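Local coordinates for protein xylosidase (Xanthomonas axonopodis pv. citri, PDB 6XN2) that probably hydrolyses xylo-oligosaccharides, as a glycoside hydrolase of family 43 that binds xylotriose in a pocket beside a central calcium ion, at residues 258-263 with 307-312; 119-124 with 170-175; 49-54 with 321-326; 267-272 with 282-287. One frame throughout, in Å; residues are numbered along the deposited sequence.

Interaction 1 (258-263 with 307-312); sequences GPWVHQ and THHSIC. With CA (calcium ion), chain D.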
# COMPACT_ATOMS: atom_id res chain seq x y z
N GLY A 258 0.79 2.55 4.50
CA GLY A 258 0.71 2.19 3.09
C GLY A 258 1.54 2.97 2.08
O GLY A 258 0.98 3.52 1.12
N PRO A 259 2.85 2.99 2.22
CA PRO A 259 3.67 3.70 1.26
C PRO A 259 3.68 3.06 -0.11
O PRO A 259 3.49 1.92 -0.24
CB PRO A 259 5.06 3.62 1.85
CG PRO A 259 5.05 2.43 2.66
CD PRO A 259 3.67 2.24 3.16
N TRP A 260 3.88 3.85 -1.12
CA TRP A 260 4.01 3.34 -2.48
C TRP A 260 4.95 4.28 -3.20
O TRP A 260 4.89 5.49 -2.99
CB TRP A 260 2.66 3.27 -3.20
CG TRP A 260 2.74 2.73 -4.62
CD1 TRP A 260 2.95 3.46 -5.76
CD2 TRP A 260 2.61 1.36 -5.04
NE1 TRP A 260 2.96 2.63 -6.86
CE2 TRP A 260 2.76 1.34 -6.45
CE3 TRP A 260 2.38 0.16 -4.37
CZ2 TRP A 260 2.68 0.16 -7.19
CZ3 TRP A 260 2.31 -1.02 -5.10
CH2 TRP A 260 2.46 -1.01 -6.50
N VAL A 261 5.83 3.73 -4.04
CA VAL A 261 6.74 4.57 -4.80
C VAL A 261 6.67 4.20 -6.27
O VAL A 261 6.69 3.03 -6.63
CB VAL A 261 8.20 4.46 -4.30
CG1 VAL A 261 9.14 5.31 -5.15
CG2 VAL A 261 8.29 4.89 -2.84
N HIS A 262 6.56 5.21 -7.13
CA HIS A 262 6.67 4.97 -8.56
C HIS A 262 7.62 5.99 -9.19
O HIS A 262 7.86 7.07 -8.64
CB HIS A 262 5.28 4.98 -9.23
CG HIS A 262 4.70 6.35 -9.43
ND1 HIS A 262 3.90 6.96 -8.49
CD2 HIS A 262 4.78 7.20 -10.48
CE1 HIS A 262 3.52 8.14 -8.95
NE2 HIS A 262 4.05 8.32 -10.15
N GLN A 263 8.15 5.63 -10.34
CA GLN A 263 9.05 6.49 -11.06
C GLN A 263 8.37 7.12 -12.25
O GLN A 263 7.69 6.48 -12.98
CB GLN A 263 10.26 5.71 -11.55
CG GLN A 263 11.28 5.38 -10.50
CD GLN A 263 12.49 4.69 -11.05
OE1 GLN A 263 12.48 3.54 -11.29
NE2 GLN A 263 13.54 5.43 -11.24
N THR A 307 -7.84 4.03 3.85
CA THR A 307 -7.59 4.37 2.48
C THR A 307 -6.22 3.79 2.12
O THR A 307 -5.32 3.93 2.86
CB THR A 307 -7.73 5.87 2.19
OG1 THR A 307 -7.57 6.12 0.81
CG2 THR A 307 -6.75 6.66 2.94
N HIS A 308 -6.13 3.09 1.01
CA HIS A 308 -4.90 2.45 0.61
C HIS A 308 -4.84 2.40 -0.90
O HIS A 308 -5.84 2.33 -1.51
CB HIS A 308 -4.90 1.05 1.13
CG HIS A 308 -3.55 0.51 1.42
ND1 HIS A 308 -3.04 0.50 2.68
CD2 HIS A 308 -2.65 -0.10 0.64
CE1 HIS A 308 -1.85 -0.05 2.66
NE2 HIS A 308 -1.59 -0.41 1.43
N HIS A 309 -3.66 2.38 -1.47
CA HIS A 309 -3.58 2.46 -2.90
C HIS A 309 -2.30 2.03 -3.56
O HIS A 309 -1.37 1.71 -2.91
CB HIS A 309 -3.65 3.93 -3.23
CG HIS A 309 -2.33 4.63 -3.07
ND1 HIS A 309 -1.64 4.64 -1.89
CD2 HIS A 309 -1.54 5.23 -3.97
CE1 HIS A 309 -0.51 5.27 -2.06
NE2 HIS A 309 -0.41 5.64 -3.31
N SER A 310 -2.33 1.95 -4.87
CA SER A 310 -1.10 1.84 -5.63
C SER A 310 -1.23 2.67 -6.89
O SER A 310 -2.33 3.08 -7.27
CB SER A 310 -0.76 0.38 -5.94
OG SER A 310 -1.75 -0.24 -6.74
N ILE A 311 -0.10 2.95 -7.53
CA ILE A 311 -0.07 3.71 -8.77
C ILE A 311 0.74 2.93 -9.80
O ILE A 311 1.90 2.58 -9.56
CB ILE A 311 0.53 5.10 -8.56
CG1 ILE A 311 -0.38 5.95 -7.67
CG2 ILE A 311 0.79 5.78 -9.91
CD1 ILE A 311 0.27 7.22 -7.17
N CYS A 312 0.12 2.65 -10.94
CA CYS A 312 0.78 1.74 -11.90
C CYS A 312 0.51 2.15 -13.34
O CYS A 312 -0.59 2.53 -13.65
CB CYS A 312 0.19 0.36 -11.69
SG CYS A 312 0.87 -0.91 -12.77
CA CA D . 0.37 -1.19 -0.13
O HOH W 1 -1.65 3.84 0.78
O HOH W 2 0.55 1.37 -0.77
O HOH W 3 2.29 -0.08 1.29
O HOH W 4 -0.86 -1.14 -2.43
O HOH W 5 2.21 -2.14 -1.70
O HOH W 6 1.41 -3.06 1.42
O HOH W 7 -1.02 -3.36 -0.67

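Interaction 2 (119-124 with 170-175); sequences APDAAQ and DPAVLA. With XYP (beta-D-xylopyranose), chain E.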
# COMPACT_ATOMS: atom_id res chain seq x y z
N ALA A 119 -2.16 -5.84 3.94
CA ALA A 119 -1.73 -5.29 2.68
C ALA A 119 -0.44 -5.81 2.04
O ALA A 119 0.59 -5.44 2.45
CB ALA A 119 -1.66 -3.80 2.79
N PRO A 120 -0.54 -6.58 0.97
CA PRO A 120 0.65 -7.14 0.37
C PRO A 120 1.14 -6.46 -0.89
O PRO A 120 0.55 -5.55 -1.36
CB PRO A 120 0.17 -8.52 -0.02
CG PRO A 120 -1.20 -8.27 -0.46
CD PRO A 120 -1.74 -7.17 0.39
N ASP A 121 2.24 -6.96 -1.42
CA ASP A 121 2.76 -6.45 -2.68
C ASP A 121 3.53 -7.57 -3.37
O ASP A 121 3.74 -8.63 -2.79
CB ASP A 121 3.65 -5.22 -2.47
CG ASP A 121 3.83 -4.41 -3.75
OD1 ASP A 121 3.15 -4.71 -4.75
OD2 ASP A 121 4.64 -3.46 -3.75
N ALA A 122 3.95 -7.33 -4.60
CA ALA A 122 4.66 -8.35 -5.34
C ALA A 122 5.83 -7.75 -6.11
O ALA A 122 5.87 -6.55 -6.35
CB ALA A 122 3.72 -9.08 -6.28
N ALA A 123 6.78 -8.61 -6.46
CA ALA A 123 7.92 -8.23 -7.28
C ALA A 123 8.36 -9.42 -8.12
O ALA A 123 8.05 -10.57 -7.80
CB ALA A 123 9.07 -7.74 -6.41
N GLN A 124 9.08 -9.14 -9.20
CA GLN A 124 9.65 -10.20 -10.02
C GLN A 124 11.15 -10.01 -10.20
O GLN A 124 11.64 -8.89 -10.30
CB GLN A 124 8.97 -10.25 -11.39
CG GLN A 124 7.52 -10.71 -11.36
CD GLN A 124 6.99 -11.07 -12.73
OE1 GLN A 124 7.30 -10.40 -13.72
NE2 GLN A 124 6.21 -12.14 -12.81
N ASP A 170 2.46 -3.15 5.69
CA ASP A 170 2.30 -2.46 4.41
C ASP A 170 3.54 -2.40 3.51
O ASP A 170 3.98 -1.31 3.13
CB ASP A 170 1.79 -1.04 4.68
CG ASP A 170 0.37 -1.03 5.21
OD1 ASP A 170 -0.19 -2.14 5.40
OD2 ASP A 170 -0.18 0.07 5.44
N PRO A 171 4.06 -3.53 3.13
CA PRO A 171 5.23 -3.46 2.26
C PRO A 171 4.92 -2.99 0.87
O PRO A 171 3.87 -3.22 0.37
CB PRO A 171 5.66 -4.90 2.16
CG PRO A 171 4.42 -5.66 2.33
CD PRO A 171 3.63 -4.90 3.33
N ALA A 172 5.86 -2.28 0.29
CA ALA A 172 5.79 -1.93 -1.13
C ALA A 172 7.16 -2.13 -1.73
O ALA A 172 8.15 -1.59 -1.23
CB ALA A 172 5.32 -0.49 -1.31
N VAL A 173 7.24 -2.92 -2.80
CA VAL A 173 8.53 -3.19 -3.41
C VAL A 173 8.66 -2.51 -4.77
O VAL A 173 7.92 -2.83 -5.71
CB VAL A 173 8.78 -4.69 -3.58
CG1 VAL A 173 10.08 -4.93 -4.32
CG2 VAL A 173 8.81 -5.36 -2.22
N LEU A 174 9.58 -1.56 -4.85
CA LEU A 174 9.80 -0.81 -6.08
C LEU A 174 10.85 -1.49 -6.96
O LEU A 174 11.99 -1.69 -6.54
CB LEU A 174 10.23 0.62 -5.76
CG LEU A 174 10.84 1.40 -6.94
CD1 LEU A 174 9.79 1.66 -8.01
CD2 LEU A 174 11.51 2.68 -6.47
N ALA A 175 10.44 -1.79 -8.18
CA ALA A 175 11.37 -2.30 -9.19
C ALA A 175 11.94 -1.06 -9.87
O ALA A 175 11.31 -0.55 -10.76
CB ALA A 175 10.65 -3.18 -10.17
O1 XYP E . -4.66 -0.33 8.77
C1 XYP E . -4.98 -0.96 7.55
C2 XYP E . -3.71 -1.54 6.96
C3 XYP E . -3.97 -2.56 5.91
C4 XYP E . -5.00 -3.56 6.39
C5 XYP E . -6.24 -2.83 6.82
O2 XYP E . -2.88 -0.55 6.37
O3 XYP E . -2.72 -3.16 5.75
O4 XYP E . -5.36 -4.42 5.36
O5 XYP E . -5.94 -1.94 7.86
O HOH W 6 1.41 -3.06 1.42
O HOH W 8 5.45 -1.56 -5.59
O HOH W 9 7.82 -4.86 -7.55

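Interaction 3 (49-54 with 321-326); sequences ADPSAH and FYHDSV. With XYP (beta-D-xylopyranose), chain E.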
# COMPACT_ATOMS: atom_id res chain seq x y z
N ALA A 49 -9.08 -5.29 -0.61
CA ALA A 49 -8.55 -4.01 -0.14
C ALA A 49 -7.08 -3.87 -0.51
O ALA A 49 -6.47 -4.81 -1.01
CB ALA A 49 -8.73 -3.87 1.36
N ASP A 50 -6.52 -2.69 -0.26
CA ASP A 50 -5.08 -2.45 -0.39
C ASP A 50 -4.49 -2.94 -1.71
O ASP A 50 -3.59 -3.78 -1.72
CB ASP A 50 -4.34 -3.14 0.75
CG ASP A 50 -5.04 -2.97 2.10
OD1 ASP A 50 -5.47 -1.84 2.43
OD2 ASP A 50 -5.16 -3.97 2.82
N PRO A 51 -4.98 -2.41 -2.84
CA PRO A 51 -4.55 -2.99 -4.12
C PRO A 51 -3.12 -2.63 -4.50
O PRO A 51 -2.78 -1.45 -4.54
CB PRO A 51 -5.55 -2.40 -5.11
CG PRO A 51 -5.91 -1.07 -4.52
CD PRO A 51 -5.88 -1.26 -3.02
N SER A 52 -2.32 -3.61 -4.85
CA SER A 52 -0.98 -3.36 -5.33
C SER A 52 -0.95 -3.83 -6.77
O SER A 52 -0.93 -4.98 -7.02
CB SER A 52 0.03 -4.09 -4.49
OG SER A 52 0.28 -3.44 -3.29
N ALA A 53 -0.93 -2.88 -7.69
CA ALA A 53 -1.00 -3.23 -9.12
C ALA A 53 0.38 -3.26 -9.76
O ALA A 53 1.17 -2.37 -9.51
CB ALA A 53 -1.88 -2.25 -9.84
N HIS A 54 0.61 -4.29 -10.56
CA HIS A 54 1.90 -4.42 -11.28
C HIS A 54 1.64 -4.93 -12.70
O HIS A 54 0.68 -5.61 -12.90
CB HIS A 54 2.79 -5.43 -10.56
CG HIS A 54 3.29 -4.96 -9.25
ND1 HIS A 54 4.51 -4.40 -9.10
CD2 HIS A 54 2.74 -4.97 -8.03
CE1 HIS A 54 4.69 -4.08 -7.85
NE2 HIS A 54 3.62 -4.41 -7.18
N PHE A 321 -4.98 2.80 -8.18
CA PHE A 321 -5.79 1.73 -7.62
C PHE A 321 -6.03 2.05 -6.17
O PHE A 321 -5.11 2.42 -5.45
CB PHE A 321 -5.09 0.38 -7.77
CG PHE A 321 -5.00 -0.09 -9.19
CD1 PHE A 321 -4.06 0.44 -10.05
CD2 PHE A 321 -5.87 -1.07 -9.66
CE1 PHE A 321 -3.98 0.00 -11.37
CE2 PHE A 321 -5.79 -1.51 -10.97
CZ PHE A 321 -4.84 -0.97 -11.82
N TYR A 322 -7.27 1.93 -5.72
CA TYR A 322 -7.60 2.30 -4.36
C TYR A 322 -8.74 1.43 -3.88
O TYR A 322 -9.11 0.48 -4.58
CB TYR A 322 -7.94 3.79 -4.26
CG TYR A 322 -9.15 4.22 -5.07
CD1 TYR A 322 -9.07 4.35 -6.46
CD2 TYR A 322 -10.36 4.52 -4.45
CE1 TYR A 322 -10.17 4.74 -7.21
CE2 TYR A 322 -11.47 4.92 -5.19
CZ TYR A 322 -11.36 5.03 -6.57
OH TYR A 322 -12.46 5.42 -7.31
N HIS A 323 -9.28 1.72 -2.71
CA HIS A 323 -10.46 0.99 -2.25
C HIS A 323 -11.42 1.88 -1.46
O HIS A 323 -11.06 2.98 -1.03
CB HIS A 323 -10.05 -0.23 -1.41
CG HIS A 323 -9.48 0.09 -0.06
ND1 HIS A 323 -8.22 -0.31 0.34
CD2 HIS A 323 -10.01 0.75 1.00
CE1 HIS A 323 -8.00 0.10 1.58
NE2 HIS A 323 -9.07 0.76 2.00
N ASP A 324 -12.65 1.42 -1.30
CA ASP A 324 -13.54 2.03 -0.32
C ASP A 324 -14.53 1.00 0.21
O ASP A 324 -14.45 -0.19 -0.13
CB ASP A 324 -14.26 3.25 -0.91
CG ASP A 324 -15.26 2.92 -2.03
OD1 ASP A 324 -15.77 1.78 -2.13
OD2 ASP A 324 -15.56 3.85 -2.81
N SER A 325 -15.46 1.46 1.03
CA SER A 325 -16.37 0.56 1.71
C SER A 325 -17.81 0.70 1.22
O SER A 325 -18.75 0.37 1.95
CB SER A 325 -16.31 0.81 3.22
OG SER A 325 -15.05 0.42 3.74
N VAL A 326 -17.99 1.18 -0.00
CA VAL A 326 -19.34 1.45 -0.50
C VAL A 326 -20.11 0.15 -0.73
O VAL A 326 -21.25 0.03 -0.32
CB VAL A 326 -19.30 2.28 -1.81
CG1 VAL A 326 -20.68 2.33 -2.45
CG2 VAL A 326 -18.80 3.69 -1.52
O1 XYP E . -4.66 -0.33 8.77
C1 XYP E . -4.98 -0.96 7.55
C2 XYP E . -3.71 -1.54 6.96
C3 XYP E . -3.97 -2.56 5.91
C4 XYP E . -5.00 -3.56 6.39
C5 XYP E . -6.24 -2.83 6.82
O2 XYP E . -2.88 -0.55 6.37
O3 XYP E . -2.72 -3.16 5.75
O4 XYP E . -5.36 -4.42 5.36
O5 XYP E . -5.94 -1.94 7.86

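Interaction 4 (267-272 with 282-287); sequences RYYLSY and YATSDS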
# COMPACT_ATOMS: atom_id res chain seq x y z
N ARG A 267 11.98 11.33 -11.60
CA ARG A 267 11.82 11.60 -10.16
C ARG A 267 11.11 10.41 -9.52
O ARG A 267 10.50 9.63 -10.23
CB ARG A 267 10.99 12.86 -9.97
CG ARG A 267 11.82 14.12 -9.98
CD ARG A 267 11.53 14.96 -8.76
NE ARG A 267 12.65 15.87 -8.65
CZ ARG A 267 12.98 16.52 -7.56
NH1 ARG A 267 12.27 16.41 -6.46
NH2 ARG A 267 14.03 17.32 -7.59
N TYR A 268 11.31 10.28 -8.23
CA TYR A 268 10.61 9.26 -7.45
C TYR A 268 9.41 9.90 -6.77
O TYR A 268 9.53 10.97 -6.18
CB TYR A 268 11.55 8.63 -6.41
CG TYR A 268 12.68 7.85 -7.04
CD1 TYR A 268 13.87 8.47 -7.38
CD2 TYR A 268 12.54 6.49 -7.30
CE1 TYR A 268 14.90 7.76 -7.98
CE2 TYR A 268 13.57 5.77 -7.89
CZ TYR A 268 14.75 6.41 -8.22
OH TYR A 268 15.77 5.69 -8.80
N TYR A 269 8.27 9.24 -6.86
CA TYR A 269 7.05 9.71 -6.23
C TYR A 269 6.69 8.80 -5.07
O TYR A 269 6.36 7.64 -5.29
CB TYR A 269 5.88 9.75 -7.23
CG TYR A 269 5.96 10.80 -8.31
CD1 TYR A 269 6.88 10.68 -9.35
CD2 TYR A 269 5.10 11.89 -8.31
CE1 TYR A 269 6.95 11.64 -10.35
CE2 TYR A 269 5.16 12.85 -9.31
CZ TYR A 269 6.08 12.72 -10.32
OH TYR A 269 6.15 13.68 -11.32
N LEU A 270 6.78 9.31 -3.85
CA LEU A 270 6.32 8.58 -2.68
C LEU A 270 4.90 9.00 -2.36
O LEU A 270 4.64 10.17 -2.14
CB LEU A 270 7.22 8.86 -1.47
CG LEU A 270 6.67 8.35 -0.14
CD1 LEU A 270 6.68 6.82 -0.15
CD2 LEU A 270 7.47 8.90 1.03
N SER A 271 3.97 8.05 -2.35
CA SER A 271 2.59 8.35 -1.96
C SER A 271 2.17 7.44 -0.81
O SER A 271 2.74 6.37 -0.62
CB SER A 271 1.64 8.22 -3.17
OG SER A 271 1.82 7.00 -3.88
N TYR A 272 1.24 7.92 -0.02
CA TYR A 272 0.84 7.26 1.19
C TYR A 272 -0.46 7.75 1.79
O TYR A 272 -0.93 8.77 1.46
CB TYR A 272 1.91 7.56 2.24
CG TYR A 272 2.18 9.02 2.43
CD1 TYR A 272 1.48 9.75 3.34
CD2 TYR A 272 3.13 9.65 1.71
CE1 TYR A 272 1.70 11.07 3.52
CE2 TYR A 272 3.37 10.97 1.88
CZ TYR A 272 2.64 11.68 2.80
OH TYR A 272 2.88 12.99 2.97
N TYR A 282 1.15 12.71 -1.69
CA TYR A 282 2.38 12.30 -2.34
C TYR A 282 3.47 13.34 -2.17
O TYR A 282 3.21 14.51 -1.89
CB TYR A 282 2.15 11.98 -3.83
CG TYR A 282 2.00 13.18 -4.73
CD1 TYR A 282 0.84 13.95 -4.71
CD2 TYR A 282 3.00 13.52 -5.63
CE1 TYR A 282 0.70 15.05 -5.54
CE2 TYR A 282 2.87 14.62 -6.46
CZ TYR A 282 1.71 15.37 -6.42
OH TYR A 282 1.57 16.47 -7.25
N ALA A 283 4.70 12.86 -2.31
CA ALA A 283 5.90 13.67 -2.20
C ALA A 283 6.91 13.18 -3.24
O ALA A 283 6.82 12.05 -3.70
CB ALA A 283 6.49 13.59 -0.80
N THR A 284 7.85 14.04 -3.59
CA THR A 284 8.82 13.65 -4.64
C THR A 284 10.28 13.78 -4.19
O THR A 284 10.54 14.54 -3.33
CB THR A 284 8.60 14.42 -5.93
OG1 THR A 284 8.64 15.79 -5.58
CG2 THR A 284 7.27 14.12 -6.57
N SER A 285 11.15 13.00 -4.83
CA SER A 285 12.60 13.00 -4.57
C SER A 285 13.38 12.61 -5.83
O SER A 285 12.78 12.13 -6.76
CB SER A 285 12.94 12.09 -3.48
OG SER A 285 14.31 12.19 -3.18
N ASP A 286 14.67 12.85 -5.83
CA ASP A 286 15.50 12.43 -6.98
C ASP A 286 16.16 11.11 -6.57
O ASP A 286 16.91 10.58 -7.35
CB ASP A 286 16.48 13.52 -7.41
CG ASP A 286 17.47 13.91 -6.33
OD1 ASP A 286 17.34 13.39 -5.23
OD2 ASP A 286 18.35 14.73 -6.59
N SER A 287 15.84 10.64 -5.36
CA SER A 287 16.40 9.39 -4.85
C SER A 287 15.32 8.49 -4.26
O SER A 287 14.38 8.98 -3.63
CB SER A 287 17.45 9.68 -3.78
OG SER A 287 17.80 8.49 -3.09

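Interaction 1 (258-263 with 307-312)
Trp260 meets Ile311 and Gly258 meets His308 near the axis of the five-bladed family 43 beta-propeller, where the innermost strands of two blades run side by side at 15° without pairing as a sheet. Polar contacts come first. Trp260 NE1 donates to Ile311 O at 2.9 Å, reaching a lone pair in the carbonyl plane; the oxygen lies out of the indole plane and the bond is bent, 130° at the hydrogen. CH-pi contacts accompany it. Ser310 CB sits 3.3 Å from the centroid of the six-membered ring of Trp260, over its face, because the indole extends anti to the backbone N (chi1 -179°) toward the other strand. Ser310 OG binds Pro51 O of a third blade. Further out, Ile311 CG2 covers one face of the His262 ring, 3.8 Å from its centroid, while His262 NE2 is bonded to His344. Water closes the inner end: one molecule donates to Gly258 O and also bonds His309 ND1, whose ring is gripped on its other nitrogen by Ser271. The last group is the metal site, in which six waters surround the calcium ion and one of them donates to Pro259 O. The single protein ligand is His308, whose ring carbon CE1 lies 3.4 Å from Gly258 CA and whose NE2 binds calcium at 2.6 Å.

Interaction 2 (119-124 with 170-175)
The xylose pocket at the centre of the propeller is lined here by Ala119 and Asp170, which meet where two neighbouring blades begin. Ala119 CB lies 3.4 Å from Asp170 OD1, and both residues hold the same sugar hydroxyl: O3 of xylose donates to Asp170 OD1 at 2.8 Å while accepting a longer bond from Ala119 N. Xylose O2 donates to Asp170 OD2, so the carboxylate takes two adjacent hydroxyls, one on each oxygen. Beyond the pocket the strands run at 28° to each other, and a side chain bridges what the backbones cannot. Asp121 extends across the gap, its CG trans to the main-chain nitrogen (chi1 -161°), and OD2 accepts from Val173 N at 2.8 Å, on the anti side and 26° out of the carboxylate plane. The other oxygen, OD1, is bonded to His54 and takes a weak bond from Ala122 N, which together should fix the rotation of the carboxylate. Waters bridge the two segments: one donates to both Ala119 O and Pro171 O and is also a calcium ligand, and another links Asp121 OD2 with Val173 O. At the outer end Ala123 CB packs on Val173 CG1 at 3.6 Å. Inner strands of adjacent blades, bridged by a side chain and waters, with pocket residue Asp170 leading into one of them, place this contact in the family 43 five-bladed beta-propeller.

Interaction 3 (49-54 with 321-326)
Beside the xylose pocket, where Asp50 binds the sugar, Asp50 and His323 join the first and last blades of the propeller. Asp50 N donates to His323 ND1 at 3.0 Å in a nearly straight bond of 171°, although the donor is somewhat tilted from the imidazole plane. The ring reaches it because CG lies between the backbone N and the carbonyl carbon (chi1 71°), and its far nitrogen is held by Thr306. The Asp50 carboxylate lies beside the imidazole, pointing the same way with its plane turned 69° from the ring, and OD1 comes within 3.3 Å of His323 CE1. Its other oxygen, OD2, accepts from xylose O4 at 2.6 Å and is bonded to Ser65 as well, so the histidine steadies the backbone of a residue that grips the sugar. Away from the pocket the contact turns apolar. Pro51 CG rests 3.7 Å from Phe321 CB, and Ala53 CB stands over the Phe321 ring in a CH-pi contact, 3.6 Å from its centroid. The strands run nearly antiparallel but belong to separate sheets: strand 47-56 is an outermost strand beside 59-67, whereas 317-324 lies between 310-314 and 336-342, with Ile62 and Met339 among the residues enclosing the Phe321 side chain.

Interaction 4 (267-272 with 282-287)
Tyr269 directs its CG anti to the carbonyl carbon (chi1 -70°) and Thr284 places CG2 in the same relation to its own; across this antiparallel beta hairpin of one propeller blade, both side chains rise on the same face and CG2 comes over the ring. Thr284 CG2 lies 3.8 Å from the Tyr269 ring centroid, a CH-pi contact. Tyr282 stands beside them, pointing the same way; its CD2 meets Tyr269 CD2 at the edge of that ring, 3.8 Å off. The hydroxyls of the two tyrosines are satisfied outside the hairpin, by Gly348 O and Ile350 N, and His262 stacks on the Tyr269 ring. Two hydrogen-bonded pairs set the register. Tyr268 N donates to Ser285 O at 2.8 Å with an answering bond from Ser285 N, and Leu270 N donates to Ala283 O and Ala283 N to Leu270 O, both at 2.7 Å. Between them Tyr269 and Thr284 form a non-hydrogen-bonded pair. At the solvent-exposed end Arg267, bent at chi2, crosses Thr284 at about a right angle and lays one guanidinium face over the backbone of Ser285 and Asp286. There the strand ends in an ST turn, Ser285 OG accepting from Ser287 N at 3.1 Å.

How the interactions relate
The contacts illustrate how a beta-propeller is assembled: interaction 4 works within a blade, whereas interactions 1, 2 and 3 join blades, bringing the pocket residues Asp50, Asp170 and His308 from different blades to the central sugar site. Along the chain, interaction 3 closes the largest loop and encloses the other three; interaction 2 closes before interaction 1 opens, and interaction 4 is nested inside interaction 1. The centres of interactions 2, 3 and 4 lie about 10 Å from that of interaction 1. Strands 257-264 and 267-273 are sheet neighbours linking interactions 1 and 4, as 310-314 and 317-324 link interactions 1 and 3. Interaction 4 lies farther out, its centre about 20 Å from that of interaction 3.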